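ATP-dependent RNA helicase HrpB (Escherichia coli, PDB 6EUD) hydrolyses ATP to ADP and phosphate as a DExH-box NTPase of the helicase family and binds single-stranded RNA. Local coordinates at residues Q469-S472 against Q473-L476; K605-E608 against D609-H612; M615-G618 against I619-K622; L661-L664 against E665-L668; G692-W696 against G697-R701. All coordinates share one frame; numbering follows the deposited sequence.

Contact 1 of 5, residues Q469-S472 against Q473-L476; sequences QQRS and QQLL
Gln469 O accepts from Gln473 N at 3.0 Å; Gln473 CG lies 3.4 Å from the same oxygen, with the chain running on extended from there. Gln470 repeats the bond one residue on, its O accepting from Gln474 N. Arg471 carries most of the side-chain contact. Its CG lies anti to the backbone N (chi1 178°) and the chain then kinks at chi2, which turns the guanidinium forward along the helix. The backbone bonds are the i to i+4 bonds of helix 466-479, Arg471 O accepting likewise from Leu475 N, and Arg471 adds an i to i+3 side-chain bond: NH1 donates to Gln474 OE1 at 2.7 Å. The amide oxygen sits near the guanidinium plane, but the donor stands above the amide's carbonyl plane, away from its lone pairs. Leu475 CD2 lies over the centre of one guanidinium face, 3.8 Å from Arg471 CZ. Arg471 NE makes a salt bridge to Glu447 of helix 433-447, while Gln474 NE2 donates to Arg88 O. Ser472 O accepts from Leu476 N at 2.9 Å; its hydroxyl turns back along the helix to Trp468 O.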
loop_
_atom_site.group_PDB
_atom_site.type_symbol
_atom_site.label_atom_id
_atom_site.label_comp_id
_atom_site.label_asym_id
_atom_site.label_seq_id
_atom_site.Cartn_x
_atom_site.Cartn_y
_atom_site.Cartn_z
ATOM N N GLN A 469 -16.581 25.107 11.995
ATOM C CA GLN A 469 -16.098 26.475 12.121
ATOM C C GLN A 469 -14.820 26.544 12.941
ATOM O O GLN A 469 -13.860 27.185 12.523
ATOM C CB GLN A 469 -17.173 27.380 12.708
ATOM C CG GLN A 469 -16.863 28.833 12.538
ATOM C CD GLN A 469 -18.091 29.698 12.429
ATOM O OE1 GLN A 469 -18.619 29.876 11.361
ATOM N NE2 GLN A 469 -18.576 30.197 13.541
ATOM N N GLN A 470 -14.780 25.817 14.052
ATOM C CA GLN A 470 -13.606 25.797 14.907
ATOM C C GLN A 470 -12.397 25.285 14.144
ATOM O O GLN A 470 -11.315 25.881 14.187
ATOM C CB GLN A 470 -13.856 24.937 16.140
ATOM C CG GLN A 470 -12.708 24.964 17.116
ATOM C CD GLN A 470 -12.962 24.110 18.343
ATOM O OE1 GLN A 470 -13.170 22.896 18.247
ATOM N NE2 GLN A 470 -12.965 24.748 19.509
ATOM N N ARG A 471 -12.591 24.189 13.422
ATOM C CA ARG A 471 -11.499 23.593 12.673
ATOM C C ARG A 471 -11.011 24.533 11.579
ATOM O O ARG A 471 -9.806 24.653 11.356
ATOM C CB ARG A 471 -11.931 22.261 12.082
ATOM C CG ARG A 471 -10.880 21.605 11.245
ATOM C CD ARG A 471 -9.602 21.347 12.027
ATOM N NE ARG A 471 -8.735 20.460 11.250
ATOM C CZ ARG A 471 -7.441 20.265 11.492
ATOM N NH1 ARG A 471 -6.833 20.925 12.473
ATOM N NH2 ARG A 471 -6.748 19.431 10.728
ATOM N N SER A 472 -11.953 25.202 10.913
ATOM C CA SER A 472 -11.620 26.174 9.874
ATOM C C SER A 472 -10.700 27.275 10.387
ATOM O O SER A 472 -9.690 27.593 9.744
ATOM C CB SER A 472 -12.886 26.809 9.290
ATOM O OG SER A 472 -13.677 25.827 8.665
ATOM N N GLN A 473 -11.070 27.855 11.529
ATOM C CA GLN A 473 -10.283 28.907 12.166
ATOM C C GLN A 473 -8.866 28.408 12.479
ATOM O O GLN A 473 -7.889 29.134 12.248
ATOM C CB GLN A 473 -10.968 29.399 13.447
ATOM C CG GLN A 473 -12.302 30.101 13.226
ATOM C CD GLN A 473 -12.957 30.532 14.532
ATOM O OE1 GLN A 473 -12.697 29.954 15.594
ATOM N NE2 GLN A 473 -13.804 31.552 14.462
ATOM N N GLN A 474 -8.766 27.170 12.983
ATOM C CA GLN A 474 -7.467 26.542 13.282
ATOM C C GLN A 474 -6.594 26.370 12.019
ATOM O O GLN A 474 -5.389 26.668 12.018
ATOM C CB GLN A 474 -7.669 25.189 13.974
ATOM C CG GLN A 474 -6.364 24.520 14.414
ATOM C CD GLN A 474 -6.559 23.102 14.932
ATOM O OE1 GLN A 474 -7.534 22.431 14.594
ATOM N NE2 GLN A 474 -5.629 22.642 15.763
ATOM N N LEU A 475 -7.210 25.917 10.938
ATOM C CA LEU A 475 -6.487 25.744 9.688
ATOM C C LEU A 475 -6.031 27.090 9.105
ATOM O O LEU A 475 -4.914 27.218 8.623
ATOM C CB LEU A 475 -7.359 24.984 8.695
ATOM C CG LEU A 475 -7.500 23.481 8.957
ATOM C CD1 LEU A 475 -8.414 22.860 7.918
ATOM C CD2 LEU A 475 -6.146 22.762 8.957
ATOM N N LEU A 476 -6.880 28.106 9.191
ATOM C CA LEU A 476 -6.516 29.428 8.692
ATOM C C LEU A 476 -5.378 30.020 9.503
ATOM O O LEU A 476 -4.534 30.754 8.962
ATOM C CB LEU A 476 -7.727 30.360 8.703
ATOM C CG LEU A 476 -8.744 30.005 7.608
ATOM C CD1 LEU A 476 -10.058 30.780 7.761
ATOM C CD2 LEU A 476 -8.133 30.201 6.204
#

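Contact 2 of 5, residues K605-E608 against D609-H612; sequences KPSE and DELH
The backbone turns from the loop after strand 596-602 into helix 608-622, and its first helical bonds run from Leu611 N to Ser607 O (2.9 Å) and from His612 N to Glu608 O. Ser607 is the N-cap and forms a capping box with Glu610. Its OG, held between the backbone N and the carbonyl carbon (chi1 76°), accepts from Glu610 N at 3.1 Å. In return, Glu610 reaches back with an extended chain, and its OE1 accepts from Ser607 N at 3.1 Å, met on the anti side of the carboxylate and 27° out of its plane. The two reciprocal bonds engage one backbone N-H at the start of the helix and one just ahead of it. Glu610 CG also packs against Ser607 OG. The other carboxylate oxygen, OE2, is salt-bridged to Arg589 of strand 584-593, which ties the cap to that strand. Just before the cap, the Pro606 ring meets Leu611, CG to CD1 at 4.2 Å, a light apolar touch beside the first turn. Glu608 and His612 cross with the carboxylate and ring planes nearly perpendicular (87°). His612 NE2 is hydrogen-bonded to Val675 O. Glu608 O lies over one face of the imidazole, offset toward its rim, 3.0 Å from His612 ND1 but at an angle too poor for a hydrogen bond.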
loop_
_atom_site.group_PDB
_atom_site.type_symbol
_atom_site.label_atom_id
_atom_site.label_comp_id
_atom_site.label_asym_id
_atom_site.label_seq_id
_atom_site.Cartn_x
_atom_site.Cartn_y
_atom_site.Cartn_z
ATOM N N LYS A 605 -5.778 19.416 -40.269
ATOM C CA LYS A 605 -4.456 19.287 -40.884
ATOM C C LYS A 605 -3.360 19.486 -39.841
ATOM O O LYS A 605 -3.127 20.601 -39.389
ATOM C CB LYS A 605 -4.278 20.300 -42.012
ATOM C CG LYS A 605 -5.572 20.935 -42.496
ATOM C CD LYS A 605 -5.361 22.403 -42.827
ATOM C CE LYS A 605 -6.650 23.055 -43.304
ATOM N NZ LYS A 605 -6.581 24.545 -43.264
ATOM N N PRO A 606 -2.689 18.396 -39.448
ATOM C CA PRO A 606 -1.757 18.457 -38.320
ATOM C C PRO A 606 -0.338 18.854 -38.716
ATOM O O PRO A 606 0.091 18.613 -39.843
ATOM C CB PRO A 606 -1.773 17.022 -37.783
ATOM C CG PRO A 606 -2.201 16.160 -38.969
ATOM C CD PRO A 606 -2.696 17.062 -40.074
ATOM N N SER A 607 0.389 19.447 -37.776
ATOM C CA SER A 607 1.815 19.630 -37.958
ATOM C C SER A 607 2.416 18.249 -38.081
ATOM O O SER A 607 1.750 17.243 -37.809
ATOM C CB SER A 607 2.451 20.378 -36.790
ATOM O OG SER A 607 2.596 19.529 -35.660
ATOM N N GLU A 608 3.681 18.178 -38.460
ATOM C CA GLU A 608 4.266 16.868 -38.667
ATOM C C GLU A 608 4.723 16.221 -37.387
ATOM O O GLU A 608 4.728 15.001 -37.284
ATOM C CB GLU A 608 5.416 16.933 -39.646
ATOM C CG GLU A 608 4.907 17.239 -41.020
ATOM C CD GLU A 608 4.960 16.024 -41.888
ATOM O OE1 GLU A 608 5.900 15.223 -41.706
ATOM O OE2 GLU A 608 4.050 15.856 -42.729
ATOM N N ASP A 609 5.092 17.036 -36.408
ATOM C CA ASP A 609 5.386 16.524 -35.085
ATOM C C ASP A 609 4.095 15.974 -34.489
ATOM O O ASP A 609 4.117 14.997 -33.742
ATOM C CB ASP A 609 5.985 17.619 -34.204
ATOM C CG ASP A 609 7.340 18.086 -34.701
ATOM O OD1 ASP A 609 7.657 17.847 -35.886
ATOM O OD2 ASP A 609 8.076 18.721 -33.919
ATOM N N GLU A 610 2.970 16.600 -34.837
ATOM C CA GLU A 610 1.659 16.137 -34.383
ATOM C C GLU A 610 1.276 14.809 -35.038
ATOM O O GLU A 610 0.827 13.868 -34.368
ATOM C CB GLU A 610 0.590 17.188 -34.667
ATOM C CG GLU A 610 0.477 18.235 -33.581
ATOM C CD GLU A 610 -0.594 19.273 -33.861
ATOM O OE1 GLU A 610 -0.993 19.431 -35.034
ATOM O OE2 GLU A 610 -1.042 19.923 -32.893
ATOM N N LEU A 611 1.470 14.743 -36.348
ATOM C CA LEU A 611 1.139 13.559 -37.124
ATOM C C LEU A 611 1.910 12.333 -36.638
ATOM O O LEU A 611 1.334 11.256 -36.453
ATOM C CB LEU A 611 1.429 13.804 -38.607
ATOM C CG LEU A 611 1.124 12.641 -39.534
ATOM C CD1 LEU A 611 -0.381 12.428 -39.623
ATOM C CD2 LEU A 611 1.740 12.886 -40.898
ATOM N N HIS A 612 3.210 12.502 -36.431
ATOM C CA HIS A 612 4.037 11.404 -35.978
ATOM C C HIS A 612 3.568 10.916 -34.631
ATOM O O HIS A 612 3.494 9.707 -34.382
ATOM C CB HIS A 612 5.491 11.831 -35.916
ATOM C CG HIS A 612 6.047 12.196 -37.248
ATOM N ND1 HIS A 612 7.080 13.091 -37.405
ATOM C CD2 HIS A 612 5.704 11.788 -38.491
ATOM C CE1 HIS A 612 7.351 13.219 -38.693
ATOM N NE2 HIS A 612 6.532 12.439 -39.373
#

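Contact 3 of 5, residues M615-G618 against I619-K622; sequences MLNG and IRDK
Arg620 reaches back along its helix toward Asn617 and Leu616. Its CB lies 3.4 Å from Asn617 O, and CG, anti to the carbonyl carbon (chi1 -61°), rests 3.3 Å from Leu616 O. From there the chain runs extended to NE, which probably donates to Leu661 O. At the tip, NH1 makes a weak hydrogen bond to Asn617 OD1 at 3.2 Å, bent to 128° at the hydrogen; OD1 lies at the guanidinium edge, near its plane, while the amide plane is turned 49° away. NH2 points on to Glu665 in a salt bridge, the stronger hold on this charge. Asn617 has its own stronger partner too, its ND2 donating to Asp574 O of strand 571-579. All this hangs on the last turns of helix 608-622, where i to i+4 bonds continue to Lys622 N, which donates to Gly618 O at 2.8 Å. The helix meets strand 571-579 through Asn617 and Asp621, and helix 664-667 through Leu616, Ile619 and Arg620. The apolar side is carried by Ile619, whose CG1 lies 3.1 Å from Met615 O and whose CD1 meets Leu616 CD2 at 4.2 Å; Leu664 and Leu668 pack against the same isoleucine. An alanine here would lose CG1, CG2 and CD1 and is likely to leave a gap between Leu616, Leu664 and Leu668. Beyond it, Asp621 CB rests 3.3 Å from Gly618 O, and Lys622 NZ is salt-bridged to Glu577.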
loop_
_atom_site.group_PDB
_atom_site.type_symbol
_atom_site.label_atom_id
_atom_site.label_comp_id
_atom_site.label_asym_id
_atom_site.label_seq_id
_atom_site.Cartn_x
_atom_site.Cartn_y
_atom_site.Cartn_z
ATOM N N MET A 615 0.405 8.947 -34.983
ATOM C CA MET A 615 0.698 7.607 -35.482
ATOM C C MET A 615 1.205 6.669 -34.373
ATOM O O MET A 615 0.860 5.469 -34.364
ATOM C CB MET A 615 1.724 7.685 -36.610
ATOM C CG MET A 615 1.190 8.274 -37.905
ATOM S SD MET A 615 2.470 8.346 -39.187
ATOM C CE MET A 615 1.535 8.966 -40.587
ATOM N N LEU A 616 2.036 7.198 -33.466
ATOM C CA LEU A 616 2.498 6.422 -32.309
ATOM C C LEU A 616 1.322 5.907 -31.487
ATOM O O LEU A 616 1.322 4.747 -31.057
ATOM C CB LEU A 616 3.422 7.247 -31.407
ATOM C CG LEU A 616 4.774 7.693 -31.975
ATOM C CD1 LEU A 616 5.637 8.222 -30.865
ATOM C CD2 LEU A 616 5.463 6.555 -32.670
ATOM N N ASN A 617 0.329 6.774 -31.263
ATOM C CA ASN A 617 -0.878 6.383 -30.549
ATOM C C ASN A 617 -1.687 5.330 -31.311
ATOM O O ASN A 617 -2.332 4.457 -30.714
ATOM C CB ASN A 617 -1.751 7.610 -30.269
ATOM C CG ASN A 617 -1.124 8.559 -29.258
ATOM O OD1 ASN A 617 -0.444 8.130 -28.335
ATOM N ND2 ASN A 617 -1.362 9.852 -29.427
ATOM N N GLY A 618 -1.650 5.418 -32.636
ATOM C CA GLY A 618 -2.307 4.443 -33.480
ATOM C C GLY A 618 -1.636 3.091 -33.341
ATOM O O GLY A 618 -2.300 2.048 -33.340
ATOM N N ILE A 619 -0.309 3.110 -33.224
ATOM C CA ILE A 619 0.465 1.887 -33.039
ATOM C C ILE A 619 0.116 1.270 -31.684
ATOM O O ILE A 619 -0.068 0.053 -31.578
ATOM C CB ILE A 619 1.977 2.159 -33.130
ATOM C CG1 ILE A 619 2.328 2.687 -34.518
ATOM C CG2 ILE A 619 2.781 0.901 -32.772
ATOM C CD1 ILE A 619 3.723 3.248 -34.625
ATOM N N ARG A 620 0.008 2.116 -30.660
ATOM C CA ARG A 620 -0.487 1.675 -29.361
ATOM C C ARG A 620 -1.882 1.069 -29.480
ATOM O O ARG A 620 -2.227 0.178 -28.712
ATOM C CB ARG A 620 -0.510 2.824 -28.364
ATOM C CG ARG A 620 0.849 3.402 -28.119
ATOM C CD ARG A 620 0.956 4.108 -26.793
ATOM N NE ARG A 620 2.359 4.404 -26.577
ATOM C CZ ARG A 620 2.934 5.560 -26.873
ATOM N NH1 ARG A 620 2.200 6.565 -27.331
ATOM N NH2 ARG A 620 4.238 5.713 -26.669
ATOM N N ASP A 621 -2.683 1.538 -30.434
ATOM C CA ASP A 621 -4.000 0.935 -30.637
ATOM C C ASP A 621 -3.902 -0.395 -31.352
ATOM O O ASP A 621 -4.541 -1.356 -30.949
ATOM C CB ASP A 621 -4.938 1.856 -31.434
ATOM C CG ASP A 621 -5.702 2.845 -30.551
ATOM O OD1 ASP A 621 -5.932 3.989 -30.987
ATOM O OD2 ASP A 621 -6.084 2.477 -29.421
ATOM N N LYS A 622 -3.111 -0.445 -32.421
ATOM C CA LYS A 622 -3.112 -1.585 -33.336
ATOM C C LYS A 622 -2.038 -2.621 -33.015
ATOM O O LYS A 622 -2.102 -3.759 -33.489
ATOM C CB LYS A 622 -2.943 -1.103 -34.781
ATOM C CG LYS A 622 -4.137 -0.354 -35.321
ATOM C CD LYS A 622 -5.366 -1.216 -35.222
ATOM C CE LYS A 622 -6.514 -0.661 -36.038
ATOM N NZ LYS A 622 -6.939 0.646 -35.524
#

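Contact 4 of 5, residues L661-L664 against E665-L668; sequences LAAL and ETWL
Two first torsions near +60° bring Thr666 and Trp667 back onto Ala663: Thr666 OG1 (chi1 62°) and Trp667 CG (chi1 72°) each stand between their own backbone N and carbonyl carbon. The threonine hydroxyl thereby donates to Ala663 O at 2.6 Å, in the carbonyl plane and on a lone pair. Two backbone N-H groups share that oxygen: Thr666 N at 2.7 Å, from above the carbonyl plane, and Trp667 N at 3.1 Å, nearly in line with the C=O bond. Ala663 is the first residue to leave helical geometry after helix 657-662 and the N-cap of the short helix 664-667, so the triply held carbonyl marks the break between two helices. The indole lies alongside Leu664, pointing the same way, with Leu664 CD2 3.7 Å from Trp667 CZ2. Ala663 CB sits at the indole edge, 3.9 Å from CD1 of Trp667, whose NE1 turns back to Leu660 O. Leu664 CD2 also meets Leu668 CD2 at 3.9 Å, while Leu668 N donates to Leu664 O. Glu665 turns instead toward helix 608-622, with Arg620 and, by a hydrogen bond, Gln613 as partners. With three donors converging on it, Ala663 O would probably be polarised, and the hydroxyl bond is likely to restrict the rotation of Thr666 at the break between the helices.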
loop_
_atom_site.group_PDB
_atom_site.type_symbol
_atom_site.label_atom_id
_atom_site.label_comp_id
_atom_site.label_asym_id
_atom_site.label_seq_id
_atom_site.Cartn_x
_atom_site.Cartn_y
_atom_site.Cartn_z
ATOM N N LEU A 661 5.968 -0.462 -26.782
ATOM C CA LEU A 661 4.795 0.403 -26.959
ATOM C C LEU A 661 4.884 1.628 -26.051
ATOM O O LEU A 661 4.548 2.742 -26.456
ATOM C CB LEU A 661 3.508 -0.375 -26.685
ATOM C CG LEU A 661 3.172 -1.377 -27.796
ATOM C CD1 LEU A 661 2.015 -2.271 -27.396
ATOM C CD2 LEU A 661 2.871 -0.663 -29.111
ATOM N N ALA A 662 5.374 1.430 -24.834
ATOM C CA ALA A 662 5.457 2.528 -23.879
ATOM C C ALA A 662 6.534 3.535 -24.276
ATOM O O ALA A 662 6.399 4.735 -24.013
ATOM C CB ALA A 662 5.714 1.993 -22.482
ATOM N N ALA A 663 7.590 3.058 -24.929
ATOM C CA ALA A 663 8.747 3.912 -25.209
ATOM C C ALA A 663 8.863 4.369 -26.667
ATOM O O ALA A 663 9.920 4.858 -27.074
ATOM C CB ALA A 663 10.030 3.200 -24.795
ATOM N N LEU A 664 7.794 4.213 -27.447
ATOM C CA LEU A 664 7.800 4.578 -28.881
ATOM C C LEU A 664 8.405 5.955 -29.152
ATOM O O LEU A 664 9.157 6.144 -30.115
ATOM C CB LEU A 664 6.377 4.539 -29.438
ATOM C CG LEU A 664 5.803 3.137 -29.609
ATOM C CD1 LEU A 664 4.325 3.215 -29.962
ATOM C CD2 LEU A 664 6.587 2.412 -30.684
ATOM N N GLU A 665 8.072 6.907 -28.282
ATOM C CA GLU A 665 8.609 8.260 -28.343
ATOM C C GLU A 665 10.142 8.261 -28.286
ATOM O O GLU A 665 10.807 9.040 -28.967
ATOM C CB GLU A 665 8.025 9.107 -27.197
ATOM C CG GLU A 665 6.552 9.528 -27.394
ATOM C CD GLU A 665 5.551 8.393 -27.145
ATOM O OE1 GLU A 665 5.926 7.373 -26.512
ATOM O OE2 GLU A 665 4.381 8.513 -27.585
ATOM N N THR A 666 10.711 7.368 -27.488
ATOM C CA THR A 666 12.158 7.354 -27.324
ATOM C C THR A 666 12.877 6.555 -28.440
ATOM O O THR A 666 13.836 7.058 -29.022
ATOM C CB THR A 666 12.547 6.811 -25.927
ATOM O OG1 THR A 666 12.096 5.463 -25.785
ATOM C CG2 THR A 666 11.883 7.621 -24.856
ATOM N N TRP A 667 12.411 5.347 -28.772
ATOM C CA TRP A 667 13.145 4.524 -29.745
ATOM C C TRP A 667 12.689 4.637 -31.205
ATOM O O TRP A 667 13.493 4.403 -32.118
ATOM C CB TRP A 667 13.124 3.040 -29.320
ATOM C CG TRP A 667 11.820 2.302 -29.453
ATOM C CD1 TRP A 667 10.812 2.268 -28.542
ATOM C CD2 TRP A 667 11.410 1.439 -30.533
ATOM N NE1 TRP A 667 9.784 1.464 -28.990
ATOM C CE2 TRP A 667 10.128 0.941 -30.208
ATOM C CE3 TRP A 667 11.994 1.053 -31.746
ATOM C CZ2 TRP A 667 9.417 0.072 -31.058
ATOM C CZ3 TRP A 667 11.292 0.189 -32.588
ATOM C CH2 TRP A 667 10.015 -0.290 -32.241
ATOM N N LEU A 668 11.425 4.994 -31.436
ATOM C CA LEU A 668 10.871 4.940 -32.786
ATOM C C LEU A 668 10.682 6.307 -33.409
ATOM O O LEU A 668 10.991 6.503 -34.587
ATOM C CB LEU A 668 9.538 4.195 -32.794
ATOM C CG LEU A 668 9.010 4.072 -34.227
ATOM C CD1 LEU A 668 10.043 3.316 -35.087
ATOM C CD2 LEU A 668 7.622 3.399 -34.279
#

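Contact 5 of 5, residues G692-W696 against G697-R701; sequences GLLDW and GMQQR
Asp695 OD1 accepts from Met698 N at 2.8 Å, nearly along its own C-O axis and almost straight at the hydrogen (163°). This is the N-cap bond of helix 696-705, made possible by the carboxylate standing between the backbone N and the carbonyl carbon (chi1 59°). As the chain enters the helix, Gln699 N donates to Asp695 O and Gln700 N to Trp696 O, both at 3.0 Å. The negative charge of Asp695 lies at the helix N-terminus, where it would probably interact favourably with the helix dipole. Gln699 sends its extended side chain back toward the preceding loop: NE2 is hydrogen-bonded to Arg691 O and comes within 3.0 Å of Leu694 O, and CG packs on Leu694 CB at 3.6 Å. A leucine in its place would probably leave Arg691 O without this amide donor and the turn between the two helices less firmly held. Trp696 and Gln700 make a CH-pi contact, with Gln700 CG over the face of the six-membered ring, 3.7 Å from its centroid. The glutamine amide then runs on over the indole, its plane only 19° from the ring's. On another side, Leu694 and Met698 cross at about a right angle and touch CB to CB at 3.9 Å. Leu694 reaches on to Pro653 and Met698 to Tyr650 and Trp652, so the start of helix 696-705, joined by a short turn to helix 686-692, packs against the loop between helices 631-646 and 657-662.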
loop_
_atom_site.group_PDB
_atom_site.type_symbol
_atom_site.label_atom_id
_atom_site.label_comp_id
_atom_site.label_asym_id
_atom_site.label_seq_id
_atom_site.Cartn_x
_atom_site.Cartn_y
_atom_site.Cartn_z
ATOM N N GLY A 692 19.572 1.124 -32.097
ATOM C CA GLY A 692 19.800 2.472 -31.613
ATOM C C GLY A 692 19.696 2.555 -30.103
ATOM O O GLY A 692 20.289 3.446 -29.494
ATOM N N LEU A 693 18.962 1.620 -29.494
ATOM C CA LEU A 693 18.852 1.538 -28.021
ATOM C C LEU A 693 20.200 1.265 -27.310
ATOM O O LEU A 693 20.306 1.452 -26.100
ATOM C CB LEU A 693 17.841 0.453 -27.621
ATOM C CG LEU A 693 16.389 0.767 -28.025
ATOM C CD1 LEU A 693 15.445 -0.425 -27.877
ATOM C CD2 LEU A 693 15.882 1.923 -27.209
ATOM N N LEU A 694 21.220 0.831 -28.055
ATOM C CA LEU A 694 22.506 0.470 -27.470
ATOM C C LEU A 694 23.553 1.486 -27.830
ATOM O O LEU A 694 23.571 1.974 -28.961
ATOM C CB LEU A 694 22.967 -0.899 -27.957
ATOM C CG LEU A 694 22.028 -2.078 -27.726
ATOM C CD1 LEU A 694 22.609 -3.297 -28.408
ATOM C CD2 LEU A 694 21.839 -2.325 -26.250
ATOM N N ASP A 695 24.439 1.806 -26.891
ATOM C CA ASP A 695 25.590 2.629 -27.236
ATOM C C ASP A 695 26.547 1.795 -28.098
ATOM O O ASP A 695 26.332 0.596 -28.315
ATOM C CB ASP A 695 26.297 3.205 -25.984
ATOM C CG ASP A 695 26.815 2.132 -25.016
ATOM O OD1 ASP A 695 27.372 1.104 -25.454
ATOM O OD2 ASP A 695 26.690 2.344 -23.791
ATOM N N TRP A 696 27.587 2.446 -28.596
ATOM C CA TRP A 696 28.539 1.800 -29.473
ATOM C C TRP A 696 29.141 0.556 -28.822
ATOM O O TRP A 696 29.243 -0.500 -29.463
ATOM C CB TRP A 696 29.636 2.776 -29.862
ATOM C CG TRP A 696 30.592 2.187 -30.824
ATOM C CD1 TRP A 696 30.442 2.096 -32.182
ATOM C CD2 TRP A 696 31.866 1.598 -30.522
ATOM N NE1 TRP A 696 31.543 1.490 -32.739
ATOM C CE2 TRP A 696 32.430 1.174 -31.742
ATOM C CE3 TRP A 696 32.580 1.391 -29.338
ATOM C CZ2 TRP A 696 33.679 0.550 -31.812
ATOM C CZ3 TRP A 696 33.822 0.767 -29.413
ATOM C CH2 TRP A 696 34.358 0.362 -30.639
ATOM N N GLY A 697 29.510 0.681 -27.548
ATOM C CA GLY A 697 30.115 -0.413 -26.815
ATOM C C GLY A 697 29.250 -1.658 -26.739
ATOM O O GLY A 697 29.706 -2.771 -26.998
ATOM N N MET A 698 27.986 -1.465 -26.401
ATOM C CA MET A 698 27.038 -2.554 -26.265
ATOM C C MET A 698 26.675 -3.165 -27.623
ATOM O O MET A 698 26.380 -4.360 -27.714
ATOM C CB MET A 698 25.788 -2.040 -25.551
ATOM C CG MET A 698 26.077 -1.547 -24.143
ATOM S SD MET A 698 26.441 -2.940 -23.054
ATOM C CE MET A 698 24.815 -3.684 -23.049
ATOM N N GLN A 699 26.692 -2.345 -28.670
ATOM C CA GLN A 699 26.454 -2.849 -30.014
ATOM C C GLN A 699 27.573 -3.823 -30.387
ATOM O O GLN A 699 27.310 -4.898 -30.937
ATOM C CB GLN A 699 26.369 -1.704 -31.024
ATOM C CG GLN A 699 25.117 -0.842 -30.883
ATOM C CD GLN A 699 25.119 0.363 -31.810
ATOM O OE1 GLN A 699 26.084 0.599 -32.544
ATOM N NE2 GLN A 699 24.042 1.139 -31.774
ATOM N N GLN A 700 28.813 -3.437 -30.081
ATOM C CA GLN A 700 29.978 -4.283 -30.339
ATOM C C GLN A 700 29.905 -5.547 -29.501
ATOM O O GLN A 700 30.167 -6.638 -30.003
ATOM C CB GLN A 700 31.288 -3.548 -30.031
ATOM C CG GLN A 700 31.501 -2.304 -30.842
ATOM C CD GLN A 700 31.484 -2.570 -32.327
ATOM O OE1 GLN A 700 30.731 -1.940 -33.067
ATOM N NE2 GLN A 700 32.328 -3.499 -32.778
ATOM N N ARG A 701 29.550 -5.386 -28.226
ATOM C CA ARG A 701 29.365 -6.518 -27.314
ATOM C C ARG A 701 28.296 -7.498 -27.839
ATOM O O ARG A 701 28.532 -8.704 -27.910
ATOM C CB ARG A 701 28.998 -6.020 -25.917
ATOM C CG ARG A 701 29.213 -7.037 -24.809
ATOM C CD ARG A 701 28.964 -6.427 -23.439
ATOM N NE ARG A 701 29.704 -5.179 -23.222
ATOM C CZ ARG A 701 30.980 -5.119 -22.842
ATOM N NH1 ARG A 701 31.676 -6.234 -22.650
ATOM N NH2 ARG A 701 31.569 -3.943 -22.662
#

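Overall arrangement
Contact 1 stands apart, its centre about 49 Å or more from those of the others, a surface contact on a helix packed against helix 433-447. Contacts 2 and 3 share helix 608-622: its start, at the surface, is polar and capped, whereas its end is partly buried and mixes apolar packing with charge. Contact 4, also partly buried, is bound to contact 3 through Arg620, by charge and at a backbone carbonyl. Contact 5 returns to the surface and touches contact 4 where Trp667 meets Leu693. Contacts 2, 4 and 5 lie at helix starts: serine and aspartate side chains cap 2 and 5, while the N-cap of 4 is an alanine, without side-chain acceptor.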